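Local coordinates for short chain dehydrogenase (Leptospira borgpetersenii serovar Hardjo-bovis, PDB 6UH2), which binds NAD+ and, as a short-chain dehydrogenase/reductase, probably catalyses oxidoreduction between an alcohol (CH-OH) group and the corresponding carbonyl, at residues 30-33 against 34-38; 116-119 against 120-124. All coordinates share one frame; numbering follows the deposited sequence.

Interaction 1 of 2, residues 30-33 against 34-38; sequences GQIG and SELVE. With NAD (nicotinamide-adenine-dinucleotide), chain D.
Ser34 bonds back to the carbonyl of Gly30, the N-cap of helix 31-42: its backbone N donates to Gly30 O from above the carbonyl plane. In one of the two modelled conformers Ser34 OG also lies 2.7 Å from Gly30 O, as a second donor; in that conformer OG sits between backbone N and carbonyl carbon (chi1 57°), which folds the short side chain against the preceding turn.

Ile32 points the other way, to the cofactor. Its CB rests against NAD O2N at 3.4 Å, CG1 passes the same phosphate oxygen, and CD1 ends 3.6 Å from O4D of the nicotinamide ribose; the second branch, CG2, lies beside Leu36 CG at 4.2 Å. A branched aliphatic side chain thus serves both ligand and helix packing, and both residues also touch Phe148 of strand 144-148.

Gly30 lacks a side chain where a CB would collide with NAD O5B, as suits the glycine-rich turn of a Rossmann fold. Gln31 N donates to NAD O2A at 2.8 Å. Ile32 N donates to NAD O2N at 2.6 Å, and both bonds are nearly straight. Backbone amides at a helix N-terminus meet the diphosphate here, and the partial positive charge of the helix start is likely to offset part of the phosphates' negative charge.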
loop_
_atom_site.group_PDB
_atom_site.type_symbol
_atom_site.label_atom_id
_atom_site.label_comp_id
_atom_site.label_asym_id
_atom_site.label_seq_id
_atom_site.Cartn_x
_atom_site.Cartn_y
_atom_site.Cartn_z
ATOM N N GLY B 30 19.315 -8.757 -8.255
ATOM C CA GLY B 30 19.750 -8.274 -6.958
ATOM C C GLY B 30 18.988 -8.922 -5.814
ATOM O O GLY B 30 18.220 -9.867 -5.990
ATOM N N GLN B 31 19.221 -8.403 -4.605
ATOM C CA GLN B 31 18.608 -9.015 -3.428
ATOM C C GLN B 31 17.089 -8.912 -3.479
ATOM O O GLN B 31 16.378 -9.914 -3.337
ATOM C CB GLN B 31 19.134 -8.382 -2.138
ATOM C CG GLN B 31 18.660 -9.149 -0.902
ATOM C CD GLN B 31 19.148 -8.562 0.395
ATOM O OE1 GLN B 31 19.717 -7.468 0.426
ATOM N NE2 GLN B 31 18.936 -9.294 1.488
ATOM N N ILE B 32 16.565 -7.704 -3.680
ATOM C CA ILE B 32 15.113 -7.559 -3.738
ATOM C C ILE B 32 14.585 -8.122 -5.052
ATOM O O ILE B 32 13.597 -8.864 -5.071
ATOM C CB ILE B 32 14.709 -6.082 -3.552
ATOM C CG1 ILE B 32 14.929 -5.655 -2.104
ATOM C CG2 ILE B 32 13.247 -5.861 -3.963
ATOM C CD1 ILE B 32 14.814 -4.151 -1.882
ATOM N N GLY B 33 15.246 -7.777 -6.165
ATOM C CA GLY B 33 14.794 -8.233 -7.471
ATOM C C GLY B 33 14.645 -9.740 -7.567
ATOM O O GLY B 33 13.655 -10.238 -8.112
ATOM N N SER B 34 15.609 -10.491 -7.018
ATOM C CA SER B 34 15.521 -11.944 -7.124
ATOM C C SER B 34 14.326 -12.482 -6.345
ATOM O O SER B 34 13.663 -13.424 -6.798
ATOM C CB SER B 34 16.820 -12.598 -6.653
ATOM O OG SER B 34 17.126 -12.225 -5.328
ATOM N N GLU B 35 14.023 -11.897 -5.186
ATOM C CA GLU B 35 12.827 -12.305 -4.459
ATOM C C GLU B 35 11.575 -12.019 -5.280
ATOM O O GLU B 35 10.650 -12.840 -5.330
ATOM C CB GLU B 35 12.766 -11.594 -3.102
ATOM C CG GLU B 35 11.498 -11.867 -2.309
ATOM C CD GLU B 35 11.464 -13.266 -1.694
ATOM O OE1 GLU B 35 12.511 -13.943 -1.656
ATOM O OE2 GLU B 35 10.381 -13.687 -1.258
ATOM N N LEU B 36 11.540 -10.870 -5.954
ATOM C CA LEU B 36 10.377 -10.552 -6.775
ATOM C C LEU B 36 10.264 -11.506 -7.956
ATOM O O LEU B 36 9.158 -11.927 -8.303
ATOM C CB LEU B 36 10.437 -9.100 -7.264
ATOM C CG LEU B 36 10.420 -7.994 -6.193
ATOM C CD1 LEU B 36 10.243 -6.609 -6.831
ATOM C CD2 LEU B 36 9.320 -8.254 -5.163
ATOM N N VAL B 37 11.387 -11.844 -8.594
ATOM C CA VAL B 37 11.348 -12.810 -9.697
ATOM C C VAL B 37 10.784 -14.138 -9.214
ATOM O O VAL B 37 9.852 -14.690 -9.810
ATOM C CB VAL B 37 12.746 -12.993 -10.312
ATOM C CG1 VAL B 37 12.755 -14.216 -11.245
ATOM C CG2 VAL B 37 13.182 -11.727 -11.071
ATOM N N GLU B 38 11.348 -14.671 -8.126
ATOM C CA GLU B 38 10.880 -15.939 -7.587
ATOM C C GLU B 38 9.389 -15.893 -7.263
ATOM O O GLU B 38 8.658 -16.843 -7.559
ATOM C CB GLU B 38 11.691 -16.284 -6.338
ATOM C CG GLU B 38 11.706 -17.752 -5.969
ATOM C CD GLU B 38 12.584 -18.020 -4.764
ATOM O OE1 GLU B 38 12.050 -18.062 -3.635
ATOM O OE2 GLU B 38 13.814 -18.163 -4.947
HETATM P PA NAD D . 21.110 -4.873 -5.144
HETATM O O1A NAD D . 22.424 -4.052 -5.144
HETATM O O2A NAD D . 21.060 -6.235 -4.450
HETATM O O5B NAD D . 20.537 -5.059 -6.668
HETATM C C5B NAD D . 20.526 -4.026 -7.635
HETATM C C4B NAD D . 20.508 -4.762 -8.947
HETATM O O4B NAD D . 20.467 -3.689 -9.961
HETATM C C3B NAD D . 21.776 -5.592 -9.204
HETATM O O3B NAD D . 21.431 -6.911 -9.690
HETATM C C2B NAD D . 22.473 -4.813 -10.328
HETATM O O2B NAD D . 23.229 -5.671 -11.195
HETATM C C1B NAD D . 21.296 -4.089 -11.023
HETATM N N9A NAD D . 21.866 -2.999 -11.808
HETATM C C8A NAD D . 22.916 -2.146 -11.472
HETATM N N7A NAD D . 23.199 -1.332 -12.454
HETATM C C5A NAD D . 22.324 -1.671 -13.486
HETATM C C6A NAD D . 22.150 -1.193 -14.781
HETATM N N6A NAD D . 22.895 -0.190 -15.286
HETATM N N1A NAD D . 21.187 -1.746 -15.534
HETATM C C2A NAD D . 20.439 -2.739 -15.049
HETATM N N3A NAD D . 20.543 -3.272 -13.829
HETATM C C4A NAD D . 21.501 -2.701 -13.082
HETATM O O3 NAD D . 19.909 -3.956 -4.562
HETATM P PN NAD D . 18.588 -4.283 -3.696
HETATM O O1N NAD D . 18.859 -4.091 -2.183
HETATM O O2N NAD D . 17.953 -5.545 -4.289
HETATM O O5D NAD D . 17.757 -2.897 -4.153
HETATM C C5D NAD D . 16.770 -2.996 -5.157
HETATM C C4D NAD D . 16.054 -1.649 -5.195
HETATM O O4D NAD D . 15.551 -1.264 -3.854
HETATM C C3D NAD D . 17.040 -0.537 -5.552
HETATM O O3D NAD D . 16.389 0.488 -6.313
HETATM C C2D NAD D . 17.449 0.110 -4.193
HETATM O O2D NAD D . 17.820 1.474 -4.300
HETATM C C1D NAD D . 16.097 -0.041 -3.438
HETATM N N1N NAD D . 16.237 -0.106 -1.940
HETATM C C2N NAD D . 17.026 -1.042 -1.344
HETATM C C3N NAD D . 17.120 -1.059 0.025
HETATM C C7N NAD D . 17.991 -2.083 0.668
HETATM O O7N NAD D . 18.219 -1.977 1.864
HETATM N N7N NAD D . 18.482 -3.085 -0.094
HETATM C C4N NAD D . 16.392 -0.113 0.768
HETATM C C5N NAD D . 15.614 0.815 0.142
HETATM C C6N NAD D . 15.539 0.804 -1.249
#

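Interaction 2 of 2, residues 116-119 against 120-124; sequences EVVH and VNLNG. With NAD (nicotinamide-adenine-dinucleotide), chain D.
The backbone of 116-124 starts as regular alpha-helix, with Val120 N bonded to Glu116 O and Asn121 N to Val117 O, then widens into a pi-type turn at 120-123. There Val118 O accepts from Leu122 N at 2.7 Å and from Asn123 N at 3.1 Å, the two donors arriving from opposite faces of its carbonyl plane, and Gly124 N reaches back five residues to His119 O. Glycine fits this turn because a CB on Gly124 would run into Val120 O.

Asn123 lies alongside His119. Its OD1 sits at the ring edge, 3.4 Å from His119 CD2, and the amide stands almost perpendicular to the imidazole, their planes 89° apart. With CG beside the backbone N (chi1 -70°), the Asn123 side chain is directed back along the helix, and OD1 also meets Val118 CG1 at 3.7 Å.

This segment belongs to helix 111-139, which packs against helix 171-191, the helix carrying the NAD-binding Tyr173 and Lys177 of this Rossmann-fold enzyme. Val117 and Val118 touch Val172 there. Asn121 runs side by side with Val117, its ND2 3.5 Å from Val117 CG1, yet its buried amide has polar partners at both ends: ND2 donates to Thr176 OG1 and OD1 accepts from Ile100 N. Asparagine suits the place because a single flat group supplies both a donor and an acceptor, and these bonds fix which way round the amide sits.

On the cofactor side, Val120 CG1 lies below the adenine near N7A, while Val120 CG2 sits off its edge, 3.7 Å from NAD N6A. The same CG2 lies 3.8 Å from Glu116 OE1, the bend at chi2 (50°) of the glutamate bringing OE1 across to that methyl.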
loop_
_atom_site.group_PDB
_atom_site.type_symbol
_atom_site.label_atom_id
_atom_site.label_comp_id
_atom_site.label_asym_id
_atom_site.label_seq_id
_atom_site.Cartn_x
_atom_site.Cartn_y
_atom_site.Cartn_z
ATOM N N GLU B 116 27.087 8.245 -12.076
ATOM C CA GLU B 116 26.726 6.835 -12.201
ATOM C C GLU B 116 25.438 6.532 -11.446
ATOM O O GLU B 116 24.578 5.796 -11.943
ATOM C CB GLU B 116 27.865 5.947 -11.697
ATOM C CG GLU B 116 27.785 4.513 -12.195
ATOM C CD GLU B 116 27.583 4.438 -13.703
ATOM O OE1 GLU B 116 26.514 3.958 -14.144
ATOM O OE2 GLU B 116 28.486 4.881 -14.447
ATOM N N VAL B 117 25.274 7.112 -10.256
ATOM C CA VAL B 117 24.053 6.882 -9.485
ATOM C C VAL B 117 22.854 7.507 -10.192
ATOM O O VAL B 117 21.768 6.910 -10.253
ATOM C CB VAL B 117 24.215 7.422 -8.050
ATOM C CG1 VAL B 117 22.891 7.300 -7.274
ATOM C CG2 VAL B 117 25.347 6.682 -7.319
ATOM N N VAL B 118 23.028 8.723 -10.721
ATOM C CA VAL B 118 21.963 9.368 -11.492
ATOM C C VAL B 118 21.556 8.498 -12.681
ATOM O O VAL B 118 20.367 8.266 -12.930
ATOM C CB VAL B 118 22.413 10.771 -11.939
ATOM C CG1 VAL B 118 21.449 11.336 -12.982
ATOM C CG2 VAL B 118 22.549 11.704 -10.718
ATOM N N HIS B 119 22.540 8.001 -13.434
ATOM C CA HIS B 119 22.221 7.273 -14.659
ATOM C C HIS B 119 21.436 5.999 -14.376
ATOM O O HIS B 119 20.449 5.715 -15.060
ATOM C CB HIS B 119 23.497 6.992 -15.441
ATOM C CG HIS B 119 24.123 8.242 -15.959
ATOM N ND1 HIS B 119 25.444 8.329 -16.332
ATOM C CD2 HIS B 119 23.601 9.480 -16.118
ATOM C CE1 HIS B 119 25.706 9.566 -16.717
ATOM N NE2 HIS B 119 24.603 10.285 -16.589
ATOM N N VAL B 120 21.828 5.231 -13.359
ATOM C CA VAL B 120 21.087 4.003 -13.065
ATOM C C VAL B 120 19.719 4.339 -12.485
ATOM O O VAL B 120 18.688 3.830 -12.948
ATOM C CB VAL B 120 21.898 3.088 -12.125
ATOM C CG1 VAL B 120 21.070 1.883 -11.690
ATOM C CG2 VAL B 120 23.171 2.617 -12.819
ATOM N N ASN B 121 19.684 5.227 -11.483
ATOM C CA ASN B 121 18.447 5.469 -10.746
ATOM C C ASN B 121 17.474 6.337 -11.546
ATOM O O ASN B 121 16.308 5.967 -11.715
ATOM C CB ASN B 121 18.757 6.108 -9.381
ATOM C CG ASN B 121 19.548 5.180 -8.447
ATOM O OD1 ASN B 121 19.972 4.078 -8.831
ATOM N ND2 ASN B 121 19.762 5.637 -7.212
ATOM N N LEU B 122 17.928 7.490 -12.056
ATOM C CA LEU B 122 17.019 8.398 -12.759
ATOM C C LEU B 122 16.893 8.068 -14.247
ATOM O O LEU B 122 15.782 7.840 -14.737
ATOM C CB LEU B 122 17.458 9.864 -12.592
ATOM C CG LEU B 122 17.130 10.619 -11.309
ATOM C CD1 LEU B 122 17.509 12.094 -11.467
ATOM C CD2 LEU B 122 15.643 10.470 -10.907
ATOM N N ASN B 123 18.010 8.087 -14.991
ATOM C CA ASN B 123 17.948 7.771 -16.422
ATOM C C ASN B 123 17.338 6.397 -16.667
ATOM O O ASN B 123 16.530 6.217 -17.589
ATOM C CB ASN B 123 19.341 7.829 -17.068
ATOM C CG ASN B 123 19.879 9.238 -17.161
ATOM O OD1 ASN B 123 20.261 9.823 -16.155
ATOM N ND2 ASN B 123 19.888 9.800 -18.370
ATOM N N GLY B 124 17.732 5.406 -15.873
ATOM C CA GLY B 124 17.243 4.058 -16.103
ATOM C C GLY B 124 15.743 3.939 -15.908
ATOM O O GLY B 124 15.054 3.307 -16.711
HETATM P PA NAD D . 21.110 -4.873 -5.144
HETATM O O1A NAD D . 22.424 -4.052 -5.144
HETATM O O2A NAD D . 21.060 -6.235 -4.450
HETATM O O5B NAD D . 20.537 -5.059 -6.668
HETATM C C5B NAD D . 20.526 -4.026 -7.635
HETATM C C4B NAD D . 20.508 -4.762 -8.947
HETATM O O4B NAD D . 20.467 -3.689 -9.961
HETATM C C3B NAD D . 21.776 -5.592 -9.204
HETATM O O3B NAD D . 21.431 -6.911 -9.690
HETATM C C2B NAD D . 22.473 -4.813 -10.328
HETATM O O2B NAD D . 23.229 -5.671 -11.195
HETATM C C1B NAD D . 21.296 -4.089 -11.023
HETATM N N9A NAD D . 21.866 -2.999 -11.808
HETATM C C8A NAD D . 22.916 -2.146 -11.472
HETATM N N7A NAD D . 23.199 -1.332 -12.454
HETATM C C5A NAD D . 22.324 -1.671 -13.486
HETATM C C6A NAD D . 22.150 -1.193 -14.781
HETATM N N6A NAD D . 22.895 -0.190 -15.286
HETATM N N1A NAD D . 21.187 -1.746 -15.534
HETATM C C2A NAD D . 20.439 -2.739 -15.049
HETATM N N3A NAD D . 20.543 -3.272 -13.829
HETATM C C4A NAD D . 21.501 -2.701 -13.082
HETATM O O3 NAD D . 19.909 -3.956 -4.562
HETATM P PN NAD D . 18.588 -4.283 -3.696
HETATM O O1N NAD D . 18.859 -4.091 -2.183
HETATM O O2N NAD D . 17.953 -5.545 -4.289
HETATM O O5D NAD D . 17.757 -2.897 -4.153
HETATM C C5D NAD D . 16.770 -2.996 -5.157
HETATM C C4D NAD D . 16.054 -1.649 -5.195
HETATM O O4D NAD D . 15.551 -1.264 -3.854
HETATM C C3D NAD D . 17.040 -0.537 -5.552
HETATM O O3D NAD D . 16.389 0.488 -6.313
HETATM C C2D NAD D . 17.449 0.110 -4.193
HETATM O O2D NAD D . 17.820 1.474 -4.300
HETATM C C1D NAD D . 16.097 -0.041 -3.438
HETATM N N1N NAD D . 16.237 -0.106 -1.940
HETATM C C2N NAD D . 17.026 -1.042 -1.344
HETATM C C3N NAD D . 17.120 -1.059 0.025
HETATM C C7N NAD D . 17.991 -2.083 0.668
HETATM O O7N NAD D . 18.219 -1.977 1.864
HETATM N N7N NAD D . 18.482 -3.085 -0.094
HETATM C C4N NAD D . 16.392 -0.113 0.768
HETATM C C5N NAD D . 15.614 0.815 0.142
HETATM C C6N NAD D . 15.539 0.804 -1.249
#

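Interaction 1 precedes interaction 2 along the chain, and their centres lie 20 Å apart, with nearest atoms about 11 Å apart and no direct touch. The first occupies the start of helix 31-42, in the beta-alpha-beta unit that joins strands 22-26 and 46-51; the second lies within helix 111-139, which follows strand 93-96. Strands 22-26 and 93-96 are neighbours in the parallel sheet, so the two helices serve adjacent strands of one Rossmann fold. NAD bridges the gap: the start of helix 31-42 meets the diphosphate, whereas helix 111-139 reaches the adenine end. Residues far apart in sequence thereby line different parts of one extended dinucleotide site.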